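PDB 4DVE: biotin transporter BioY from Lactococcus lactis subsp. cremoris, which binds biotin within the membrane and probably acts as the substrate-binding S component of an energy-coupling factor (ECF) ABC transporter. Local coordinates for residues G59-P64 with R185-Q190; Q51-M56 with I178-I183; G42-P47 with S155-L160; A76-G81 with A93-P98. All blocks are in the same frame, centred on the assembly; numbering follows the deposited sequence.

Contact 1 of 4, residues G59-P64 with R185-Q190. With BNG (nonyl beta-D-glucopyranoside), chain F.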
# COMPACT_ATOMS: atom_id res chain seq x y z
N GLY A 59 1.26 1.34 6.98
CA GLY A 59 0.43 1.15 8.19
C GLY A 59 1.06 0.29 9.28
O GLY A 59 0.81 0.50 10.47
N GLY A 60 1.88 -0.68 8.90
CA GLY A 60 2.56 -1.53 9.86
C GLY A 60 3.74 -0.86 10.53
O GLY A 60 4.21 -1.32 11.59
N LEU A 61 4.25 0.20 9.91
CA LEU A 61 5.35 0.99 10.51
C LEU A 61 4.86 2.20 11.26
O LEU A 61 5.29 2.44 12.38
CB LEU A 61 6.37 1.42 9.45
CG LEU A 61 7.27 0.28 8.96
CD1 LEU A 61 8.10 0.70 7.74
CD2 LEU A 61 8.11 -0.24 10.12
N LEU A 62 3.95 2.95 10.66
CA LEU A 62 3.60 4.26 11.16
C LEU A 62 2.20 4.31 11.72
O LEU A 62 1.74 5.37 12.13
CB LEU A 62 3.77 5.28 10.03
CG LEU A 62 5.24 5.48 9.60
CD1 LEU A 62 5.38 6.51 8.49
CD2 LEU A 62 6.14 5.85 10.79
N GLY A 63 1.50 3.17 11.68
CA GLY A 63 0.16 3.08 12.26
C GLY A 63 -0.90 3.71 11.39
O GLY A 63 -0.61 4.16 10.27
N PRO A 64 -2.15 3.71 11.89
CA PRO A 64 -3.27 4.05 11.01
C PRO A 64 -3.36 5.53 10.66
O PRO A 64 -3.98 5.87 9.65
CB PRO A 64 -4.50 3.61 11.82
CG PRO A 64 -4.04 3.71 13.26
CD PRO A 64 -2.61 3.26 13.22
N ARG A 185 8.58 -6.07 10.73
CA ARG A 185 8.81 -6.65 12.08
C ARG A 185 10.28 -6.43 12.49
O ARG A 185 10.55 -6.09 13.65
CB ARG A 185 8.49 -8.15 12.19
CG ARG A 185 7.19 -8.66 11.62
CD ARG A 185 6.00 -8.86 12.53
NE ARG A 185 6.29 -9.58 13.73
CZ ARG A 185 5.46 -9.69 14.75
NH1 ARG A 185 4.24 -9.15 14.72
NH2 ARG A 185 5.85 -10.34 15.82
N ARG A 186 11.22 -6.62 11.56
CA ARG A 186 12.62 -6.25 11.80
C ARG A 186 12.82 -4.78 12.15
O ARG A 186 13.50 -4.45 13.14
CB ARG A 186 13.52 -6.58 10.61
CG ARG A 186 14.26 -7.89 10.74
CD ARG A 186 14.85 -8.32 9.41
NE ARG A 186 15.04 -9.77 9.34
CZ ARG A 186 15.42 -10.44 8.25
NH1 ARG A 186 15.67 -9.80 7.11
NH2 ARG A 186 15.56 -11.76 8.32
N LEU A 187 12.28 -3.88 11.34
CA LEU A 187 12.38 -2.45 11.63
C LEU A 187 11.80 -2.08 13.00
O LEU A 187 12.34 -1.20 13.66
CB LEU A 187 11.74 -1.60 10.55
CG LEU A 187 12.51 -1.54 9.23
CD1 LEU A 187 11.67 -0.75 8.24
CD2 LEU A 187 13.92 -0.96 9.36
N ARG A 188 10.74 -2.77 13.41
CA ARG A 188 10.10 -2.49 14.68
C ARG A 188 10.80 -3.09 15.91
O ARG A 188 10.59 -2.59 17.00
CB ARG A 188 8.71 -3.06 14.73
CG ARG A 188 7.61 -2.24 14.07
CD ARG A 188 6.33 -2.66 14.80
NE ARG A 188 5.34 -2.87 13.84
CZ ARG A 188 4.84 -4.03 13.43
NH1 ARG A 188 5.10 -5.23 13.97
NH2 ARG A 188 4.01 -3.93 12.45
N LYS A 189 11.52 -4.19 15.73
CA LYS A 189 11.95 -5.02 16.86
C LYS A 189 12.82 -4.19 17.80
O LYS A 189 12.76 -4.36 19.02
CB LYS A 189 12.62 -6.33 16.38
CG LYS A 189 14.08 -6.52 16.72
CD LYS A 189 14.60 -7.86 16.23
CE LYS A 189 13.97 -9.03 16.99
NZ LYS A 189 14.81 -10.26 16.95
N GLN A 190 13.60 -3.30 17.22
CA GLN A 190 14.02 -2.08 17.90
C GLN A 190 13.84 -0.94 16.89
O GLN A 190 14.23 -1.09 15.73
CB GLN A 190 15.47 -2.20 18.43
CG GLN A 190 16.58 -2.13 17.39
CD GLN A 190 17.19 -0.74 17.24
OE1 GLN A 190 16.52 0.27 17.47
NE2 GLN A 190 18.46 -0.68 16.87
C1 BNG F . -7.42 6.63 13.78
C2 BNG F . -6.62 6.08 14.95
C3 BNG F . -7.20 4.76 15.44
C4 BNG F . -8.71 4.87 15.66
C5 BNG F . -9.39 5.50 14.45
C6 BNG F . -10.88 5.69 14.70
C1' BNG F . -7.43 8.34 12.15
C2' BNG F . -6.27 8.65 11.21
C3' BNG F . -6.64 9.78 10.25
C4' BNG F . -6.10 9.51 8.85
C5' BNG F . -5.54 10.78 8.22
C6' BNG F . -6.03 10.93 6.79
C7' BNG F . -4.93 11.51 5.90
C8' BNG F . -5.47 11.85 4.51
C9' BNG F . -4.35 12.29 3.59
O1 BNG F . -6.91 7.91 13.41
O2 BNG F . -5.26 5.87 14.54
O3 BNG F . -6.57 4.38 16.67
O4 BNG F . -9.26 3.57 15.90
O5 BNG F . -8.79 6.76 14.17
O6 BNG F . -11.24 7.05 14.45
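R188, near the C-terminal end of helix 170-189, reaches across to the backbone of G60 in helix 52-80, tying two helices of the membrane bundle whose axes here lie 10.0 Å apart at 62°. The grip is side-on, two nitrogens on one acceptor: R188 NE donates to G60 O at 3.0 Å and R188 NH2 to the same G60 O at 2.8 Å. The oxygen lies close to the guanidinium plane. NE approaches almost in line with the carbonyl bond (C=O...N 170°), whereas NH2 comes from one side, tilted out of the carbonyl plane. The R188 chain, bent by its rotation about CG-CD (chi3 -135°), presents this edge to the carbonyl. P64, four residues on, has no N-H to offer G60 O in the usual helical bond, and the arginine supplies donors in its stead. R188 NH2 also forms a salt bridge with E131, which R185 engages through NH1. With an alanine in place of R188, G60 O would probably lose both of these donors, and E131 would keep R185 but lose its second arginine. Beside the polar grip, L61 and L187 meet branch to branch, L61 CD1 lying 3.9 Å from L187 CD1 and L61 CD2 equally far from L187 CB. Around the pair, helix 13-33 covers L61 through M26, and helix 100-119 touches R188 through L117. F111 of helix 100-119 packs on P64, which also borders a bound nonyl glucoside.

Contact 2 of 4, residues Q51-M56 with I178-I183. With BTN (biotin), chain D.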
# COMPACT_ATOMS: atom_id res chain seq x y z
N GLN A 51 5.24 -1.24 -6.60
CA GLN A 51 4.96 -0.08 -5.74
C GLN A 51 3.90 -0.31 -4.64
O GLN A 51 3.96 0.30 -3.57
CB GLN A 51 4.63 1.13 -6.65
CG GLN A 51 4.35 2.42 -5.96
CD GLN A 51 4.35 3.62 -6.92
OE1 GLN A 51 5.22 4.51 -6.83
NE2 GLN A 51 3.38 3.66 -7.80
N ASN A 52 2.93 -1.20 -4.91
CA ASN A 52 1.95 -1.53 -3.90
C ASN A 52 2.54 -2.14 -2.62
O ASN A 52 1.93 -2.07 -1.56
CB ASN A 52 0.78 -2.37 -4.45
CG ASN A 52 1.22 -3.71 -4.97
OD1 ASN A 52 2.25 -3.81 -5.63
ND2 ASN A 52 0.41 -4.75 -4.70
N MSE A 53 3.75 -2.69 -2.68
CA MSE A 53 4.40 -3.18 -1.46
C MSE A 53 4.62 -2.05 -0.43
O MSE A 53 4.49 -2.26 0.80
CB MSE A 53 5.74 -3.83 -1.84
CG MSE A 53 6.42 -4.39 -0.59
SE MSE A 53 8.04 -5.42 -1.06
CE MSE A 53 9.18 -3.89 -1.51
N GLY A 54 5.03 -0.88 -0.91
CA GLY A 54 5.27 0.25 -0.01
C GLY A 54 3.99 0.70 0.69
O GLY A 54 4.02 1.17 1.83
N ILE A 55 2.88 0.61 -0.04
CA ILE A 55 1.57 0.91 0.48
C ILE A 55 1.25 -0.04 1.63
O ILE A 55 0.70 0.37 2.64
CB ILE A 55 0.45 0.78 -0.58
CG1 ILE A 55 0.76 1.63 -1.83
CG2 ILE A 55 -0.90 1.16 0.03
CD1 ILE A 55 1.03 3.10 -1.53
N MSE A 56 1.64 -1.31 1.48
CA MSE A 56 1.39 -2.33 2.49
C MSE A 56 2.17 -2.09 3.75
O MSE A 56 1.68 -2.38 4.85
CB MSE A 56 1.79 -3.72 1.98
CG MSE A 56 0.89 -4.20 0.88
SE MSE A 56 1.46 -6.01 0.29
CE MSE A 56 0.93 -5.87 -1.61
N ILE A 178 4.50 -10.96 2.30
CA ILE A 178 5.43 -11.71 3.13
C ILE A 178 6.66 -10.86 3.42
O ILE A 178 7.14 -10.80 4.57
CB ILE A 178 5.97 -13.02 2.48
CG1 ILE A 178 4.89 -14.07 2.16
CG2 ILE A 178 7.02 -13.68 3.34
CD1 ILE A 178 3.76 -14.18 3.13
N LEU A 179 7.21 -10.24 2.38
CA LEU A 179 8.39 -9.38 2.56
C LEU A 179 8.04 -8.18 3.44
O LEU A 179 8.88 -7.71 4.22
CB LEU A 179 8.94 -8.89 1.21
CG LEU A 179 9.68 -9.95 0.38
CD1 LEU A 179 9.88 -9.48 -1.06
CD2 LEU A 179 11.01 -10.28 1.05
N THR A 180 6.82 -7.67 3.28
CA THR A 180 6.31 -6.59 4.14
C THR A 180 6.39 -6.97 5.62
O THR A 180 6.95 -6.23 6.43
CB THR A 180 4.87 -6.16 3.77
OG1 THR A 180 4.87 -5.47 2.51
CG2 THR A 180 4.27 -5.24 4.86
N VAL A 181 5.86 -8.13 5.97
CA VAL A 181 5.86 -8.56 7.37
C VAL A 181 7.29 -8.74 7.88
O VAL A 181 7.65 -8.21 8.96
CB VAL A 181 4.98 -9.80 7.61
CG1 VAL A 181 5.05 -10.26 9.09
CG2 VAL A 181 3.55 -9.48 7.19
N VAL A 182 8.13 -9.42 7.10
CA VAL A 182 9.54 -9.62 7.48
C VAL A 182 10.26 -8.28 7.70
O VAL A 182 10.88 -8.05 8.75
CB VAL A 182 10.33 -10.43 6.41
CG1 VAL A 182 11.80 -10.51 6.78
CG2 VAL A 182 9.74 -11.84 6.25
N ILE A 183 10.17 -7.39 6.71
CA ILE A 183 10.83 -6.08 6.79
C ILE A 183 10.31 -5.21 7.95
O ILE A 183 11.12 -4.71 8.77
CB ILE A 183 10.74 -5.32 5.46
CG1 ILE A 183 11.60 -6.01 4.40
CG2 ILE A 183 11.20 -3.88 5.60
CD1 ILE A 183 11.24 -5.55 2.98
C11 BTN D . -0.73 2.63 -11.44
O11 BTN D . 0.47 2.95 -11.28
O12 BTN D . -1.40 3.17 -12.34
C10 BTN D . -1.42 1.60 -10.53
C9 BTN D . -1.14 0.15 -10.94
C8 BTN D . -1.92 -0.83 -10.03
C7 BTN D . -1.43 -2.27 -10.22
C2 BTN D . -2.14 -3.26 -9.31
S1 BTN D . -1.70 -2.98 -7.59
C6 BTN D . -2.28 -4.60 -7.14
C5 BTN D . -1.97 -5.56 -8.32
N1 BTN D . -0.68 -6.17 -8.17
C3 BTN D . 0.19 -5.79 -9.10
O3 BTN D . 1.36 -6.18 -9.19
N2 BTN D . -0.43 -4.94 -9.93
C4 BTN D . -1.81 -4.72 -9.60
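T180 points its side chain from helix 170-189 at the first turns of helix 52-80 and lodges between M53 and M56, both selenomethionine in this crystal. The van der Waals contacts come first. T180 OG1 lies 3.6 Å from M56 CB and equally close to M53 CG, while T180 CG2 rests over the M56 backbone, 3.9 Å from M56 O. The M56 side chain crosses the threonine at about a right angle; that of M53 runs past it in the opposing direction. With CG anti to its backbone N (chi1 -178°), M53 extends along the flank of T180 and brings SE to 4.2 Å from L179 CB. Polar bonding stays off the interface itself: T180 OG1 is hydrogen-bonded to K176 O one turn back in its own helix, so the hydroxyl is satisfied although its neighbours across the contact are carbon and selenium. The third kind of contact is with biotin. N52 sets CB and CG beside the thioether, each 4.0 Å from biotin S1, and N52 ND2 lies 3.6 Å from biotin C6. D173 OD1, itself bonded to biotin, accepts from N52 ND2, and K176 NZ bonds N52 OD1; these two residues of helix 170-189 fix the amide's rotation beside the ligand. The short helical segments cross at -44° with axes 9.6 Å apart. V135 and V140 of helix 128-155 close over M56, and L33 of helix 13-33 packs on M53.

Contact 3 of 4, residues G42-P47 with S155-L160. With BTN (biotin), chain D.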
# COMPACT_ATOMS: atom_id res chain seq x y z
N GLY A 42 -1.20 -9.90 -20.57
CA GLY A 42 -1.89 -9.83 -21.86
C GLY A 42 -3.27 -9.21 -21.73
O GLY A 42 -3.60 -8.20 -22.36
N PHE A 43 -4.03 -9.80 -20.82
CA PHE A 43 -5.48 -9.82 -20.90
C PHE A 43 -6.21 -8.64 -20.27
O PHE A 43 -7.39 -8.45 -20.55
CB PHE A 43 -6.04 -11.12 -20.31
CG PHE A 43 -5.07 -11.86 -19.44
CD1 PHE A 43 -5.09 -11.69 -18.07
CD2 PHE A 43 -4.16 -12.75 -19.99
CE1 PHE A 43 -4.21 -12.39 -17.27
CE2 PHE A 43 -3.27 -13.45 -19.19
CZ PHE A 43 -3.29 -13.26 -17.83
N ILE A 44 -5.53 -7.88 -19.42
CA ILE A 44 -6.10 -6.63 -18.91
C ILE A 44 -5.06 -5.52 -18.99
O ILE A 44 -3.86 -5.77 -19.07
CB ILE A 44 -6.70 -6.80 -17.49
CG1 ILE A 44 -5.66 -7.38 -16.51
CG2 ILE A 44 -7.95 -7.68 -17.57
CD1 ILE A 44 -6.10 -7.40 -15.06
N PRO A 45 -5.50 -4.27 -19.04
CA PRO A 45 -4.54 -3.20 -19.18
C PRO A 45 -4.00 -2.70 -17.82
O PRO A 45 -3.96 -1.50 -17.59
CB PRO A 45 -5.36 -2.12 -19.89
CG PRO A 45 -6.75 -2.31 -19.36
CD PRO A 45 -6.90 -3.80 -19.16
N VAL A 46 -3.60 -3.63 -16.93
CA VAL A 46 -3.04 -3.33 -15.61
C VAL A 46 -1.77 -4.16 -15.49
O VAL A 46 -1.81 -5.38 -15.63
CB VAL A 46 -4.03 -3.68 -14.47
CG1 VAL A 46 -3.43 -3.46 -13.08
CG2 VAL A 46 -5.32 -2.91 -14.64
N PRO A 47 -0.63 -3.51 -15.22
CA PRO A 47 0.64 -4.22 -15.09
C PRO A 47 0.91 -4.82 -13.71
O PRO A 47 0.35 -4.39 -12.68
CB PRO A 47 1.67 -3.11 -15.40
CG PRO A 47 1.05 -1.89 -14.83
CD PRO A 47 -0.43 -2.04 -15.14
N SER A 155 -13.29 -0.08 -18.07
CA SER A 155 -12.88 -0.64 -19.34
C SER A 155 -14.01 -1.42 -20.01
O SER A 155 -13.81 -2.00 -21.05
CB SER A 155 -11.66 -1.53 -19.17
OG SER A 155 -10.57 -0.70 -18.85
N ASN A 156 -15.17 -1.43 -19.39
CA ASN A 156 -16.35 -2.11 -19.90
C ASN A 156 -16.02 -3.56 -20.22
O ASN A 156 -16.17 -4.02 -21.36
CB ASN A 156 -16.92 -1.39 -21.13
CG ASN A 156 -18.17 -2.08 -21.68
OD1 ASN A 156 -18.90 -2.70 -20.92
ND2 ASN A 156 -18.39 -1.98 -22.99
N ILE A 157 -15.52 -4.27 -19.23
CA ILE A 157 -15.33 -5.70 -19.37
C ILE A 157 -16.11 -6.43 -18.28
O ILE A 157 -16.32 -5.89 -17.20
CB ILE A 157 -13.84 -6.10 -19.38
CG1 ILE A 157 -13.18 -5.86 -18.06
CG2 ILE A 157 -13.07 -5.33 -20.46
CD1 ILE A 157 -12.09 -6.87 -17.83
N PRO A 158 -16.54 -7.67 -18.58
CA PRO A 158 -17.35 -8.39 -17.58
C PRO A 158 -16.62 -8.53 -16.25
O PRO A 158 -15.41 -8.75 -16.20
CB PRO A 158 -17.62 -9.75 -18.25
CG PRO A 158 -17.41 -9.52 -19.72
CD PRO A 158 -16.30 -8.48 -19.78
N LEU A 159 -17.39 -8.37 -15.17
CA LEU A 159 -16.88 -8.43 -13.84
C LEU A 159 -16.17 -9.75 -13.57
O LEU A 159 -15.13 -9.76 -12.91
CB LEU A 159 -18.02 -8.24 -12.83
CG LEU A 159 -17.53 -8.25 -11.36
CD1 LEU A 159 -16.44 -7.22 -11.10
CD2 LEU A 159 -18.70 -8.06 -10.39
N LEU A 160 -16.73 -10.86 -14.06
CA LEU A 160 -16.14 -12.18 -13.86
C LEU A 160 -14.78 -12.27 -14.52
O LEU A 160 -13.84 -12.85 -13.97
CB LEU A 160 -17.03 -13.27 -14.44
CG LEU A 160 -16.59 -14.72 -14.19
CD1 LEU A 160 -16.46 -14.98 -12.70
CD2 LEU A 160 -17.58 -15.70 -14.85
C11 BTN D . -0.73 2.63 -11.44
O11 BTN D . 0.47 2.95 -11.28
O12 BTN D . -1.40 3.17 -12.34
C10 BTN D . -1.42 1.60 -10.53
C9 BTN D . -1.14 0.15 -10.94
C8 BTN D . -1.92 -0.83 -10.03
C7 BTN D . -1.43 -2.27 -10.22
C2 BTN D . -2.14 -3.26 -9.31
S1 BTN D . -1.70 -2.98 -7.59
C6 BTN D . -2.28 -4.60 -7.14
C5 BTN D . -1.97 -5.56 -8.32
N1 BTN D . -0.68 -6.17 -8.17
C3 BTN D . 0.19 -5.79 -9.10
O3 BTN D . 1.36 -6.18 -9.19
N2 BTN D . -0.43 -4.94 -9.93
C4 BTN D . -1.81 -4.72 -9.60
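I44 and I157 meet by their methyl groups, I44 CG2 lying 4.2 Å from I157 CD1. I157 springs from the backbone directly at the loop 42-47, whereas I44 leaves its own at the flank and offers the shorter branch; its longer one is tucked between the backbone N and carbonyl carbon (chi1 55°). One residue along, P45 is directed at S155, its ring corner CG 4.2 Å from S155 OG. P45 is the centre of an inverse gamma turn, closed by a weak bond from V46 N to I44 O at 3.0 Å. Beyond the turn the chain lines the biotin site: V46 CG1 stands 3.7 Å from biotin C7, and P47 O accepts from biotin N2 at 2.9 Å (N-H...O 149°). The I44 side chain also touches F169, another residue of the pocket, and L151 of helix 128-155. The interface buries only 90 Å² and consists of one methyl pair and a proline CG against a serine hydroxyl, with no polar bond between the segments. Such packing is weakly directional; the ligand, by contrast, is recognised here through a backbone carbonyl, whose placement depends on the path of the loop rather than on a side chain.

Contact 4 of 4, residues A76-G81 with A93-P98. With BNG (nonyl beta-D-glucopyranoside), chain G.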
# COMPACT_ATOMS: atom_id res chain seq x y z
N ALA A 76 -1.28 12.41 -3.41
CA ALA A 76 -1.45 13.83 -3.69
C ALA A 76 -0.42 14.32 -4.73
O ALA A 76 -0.75 15.07 -5.66
CB ALA A 76 -1.35 14.65 -2.39
N LEU A 77 0.83 13.87 -4.59
CA LEU A 77 1.86 14.20 -5.56
C LEU A 77 1.48 13.70 -6.96
O LEU A 77 1.66 14.41 -7.95
CB LEU A 77 3.22 13.65 -5.12
CG LEU A 77 3.93 14.38 -3.96
CD1 LEU A 77 5.28 13.75 -3.68
CD2 LEU A 77 4.14 15.86 -4.24
N ALA A 78 0.93 12.49 -7.04
CA ALA A 78 0.48 11.95 -8.32
C ALA A 78 -0.69 12.78 -8.85
O ALA A 78 -0.72 13.12 -10.04
CB ALA A 78 0.09 10.47 -8.18
N LEU A 79 -1.62 13.14 -7.97
CA LEU A 79 -2.82 13.87 -8.39
C LEU A 79 -2.52 15.25 -8.97
O LEU A 79 -3.20 15.71 -9.88
CB LEU A 79 -3.80 14.00 -7.24
CG LEU A 79 -4.54 12.70 -6.93
CD1 LEU A 79 -4.95 12.66 -5.46
CD2 LEU A 79 -5.74 12.55 -7.87
N ILE A 80 -1.50 15.92 -8.44
CA ILE A 80 -1.17 17.24 -8.95
C ILE A 80 -0.25 17.17 -10.16
O ILE A 80 0.01 18.18 -10.77
CB ILE A 80 -0.59 18.15 -7.86
CG1 ILE A 80 0.81 17.70 -7.43
CG2 ILE A 80 -1.53 18.18 -6.65
CD1 ILE A 80 1.27 18.38 -6.16
N GLY A 81 0.26 15.99 -10.49
CA GLY A 81 0.97 15.83 -11.76
C GLY A 81 2.40 15.35 -11.74
O GLY A 81 3.00 15.23 -12.79
N ALA A 93 -6.06 12.90 -14.26
CA ALA A 93 -6.84 12.14 -15.25
C ALA A 93 -6.49 10.65 -15.23
O ALA A 93 -7.37 9.82 -15.36
CB ALA A 93 -6.67 12.72 -16.66
N SER A 94 -5.22 10.30 -15.01
CA SER A 94 -4.84 8.88 -14.93
C SER A 94 -5.57 8.09 -13.81
O SER A 94 -5.63 6.88 -13.86
CB SER A 94 -3.33 8.72 -14.72
OG SER A 94 -2.98 9.06 -13.38
N PHE A 95 -6.11 8.79 -12.81
CA PHE A 95 -6.86 8.15 -11.73
C PHE A 95 -8.25 7.68 -12.15
O PHE A 95 -8.89 6.92 -11.42
CB PHE A 95 -7.01 9.08 -10.51
CG PHE A 95 -5.79 9.12 -9.63
CD1 PHE A 95 -4.64 9.81 -10.02
CD2 PHE A 95 -5.77 8.43 -8.41
CE1 PHE A 95 -3.51 9.83 -9.20
CE2 PHE A 95 -4.65 8.44 -7.60
CZ PHE A 95 -3.52 9.14 -7.99
N LEU A 96 -8.74 8.17 -13.28
CA LEU A 96 -9.99 7.66 -13.84
C LEU A 96 -9.75 6.51 -14.80
O LEU A 96 -10.70 6.00 -15.39
CB LEU A 96 -10.76 8.78 -14.58
CG LEU A 96 -11.34 9.89 -13.71
CD1 LEU A 96 -12.06 10.93 -14.58
CD2 LEU A 96 -12.26 9.30 -12.66
N GLY A 97 -8.49 6.12 -14.99
CA GLY A 97 -8.15 5.07 -15.94
C GLY A 97 -8.33 3.67 -15.35
O GLY A 97 -8.89 3.49 -14.26
N PRO A 98 -7.81 2.67 -16.06
CA PRO A 98 -8.06 1.25 -15.70
C PRO A 98 -7.56 0.84 -14.32
O PRO A 98 -8.17 -0.01 -13.69
CB PRO A 98 -7.34 0.45 -16.79
CG PRO A 98 -6.86 1.46 -17.81
CD PRO A 98 -7.07 2.85 -17.32
C1 BNG G . 5.27 14.57 -16.66
C2 BNG G . 5.89 13.52 -17.57
C3 BNG G . 4.80 12.73 -18.30
C4 BNG G . 3.74 12.23 -17.32
C5 BNG G . 3.26 13.37 -16.42
C6 BNG G . 2.26 12.86 -15.39
C1' BNG G . 5.88 16.49 -15.41
C2' BNG G . 6.77 16.89 -14.24
C3' BNG G . 8.14 16.24 -14.35
C4' BNG G . 9.16 16.97 -13.49
C5' BNG G . 10.46 16.18 -13.39
C6' BNG G . 10.35 15.09 -12.33
C7' BNG G . 11.26 13.91 -12.66
C8' BNG G . 11.99 14.14 -13.98
C9' BNG G . 12.78 15.43 -13.96
O1 BNG G . 6.31 15.23 -15.93
O2 BNG G . 6.73 14.15 -18.54
O3 BNG G . 5.39 11.61 -18.97
O4 BNG G . 2.63 11.70 -18.05
O5 BNG G . 4.37 13.95 -15.75
O6 BNG G . 1.58 13.97 -14.79
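L79 lays its CD2 methyl over the middle of the F95 ring, a CH-pi contact 3.7 Å from L79 CD2 to the centroid and 14° off the ring normal. A78 comes at the edge, close to the ring plane, with A78 CB 3.8 Å from F95 CE1. L79 and F95 cross at about a right angle, and successive residues of the last turns of helix 52-80 border the ring on face and rim. With CG beside its backbone N (chi1 -81°), F95 projects from the 3-10 segment 93-96 toward that helix. One shell out, R103 forms a cation-pi contact with F95 and donates from NH1 to S94 OG, while the backbones of A78 and G91 bond to each other. Past the helix end, G81 takes a positive phi and closes a Schellman motif by two weak bonds from its N to L77 O and A78 O; G81 O accepts from O6 of a nonyl glucoside at 2.8 Å. If F95 were an alanine, L79 CD2 would probably lose the ring it rests on and R103 its aromatic partner. The ring thus serves two chemistries: dispersion with alkyl groups and a cation-pi contact with R103, a biotin-pocket residue whose charge would probably polarise it.

In chain order, segments 42-47, 51-56, 59-64, 76-81 and 93-98 come in one run, and their remaining partners, 155-160, 178-183 and 185-190, follow much later. Contacts 1 and 2 are neighbours, their centres 11 Å apart, and both join helix 52-80 to helix 170-189. Contact 4 uses the far end of helix 52-80. Its centre is about 28 Å from that of contact 1, across the chain's centre. The centre of contact 3 lies about 35 Å from that of contact 1. Contact 3 touches contact 4, with P45 CG 3.8 Å from P98 CB. Biotin lies between contacts 2 and 3, touched by both, so the helix pairing and the loops meet around the ligand.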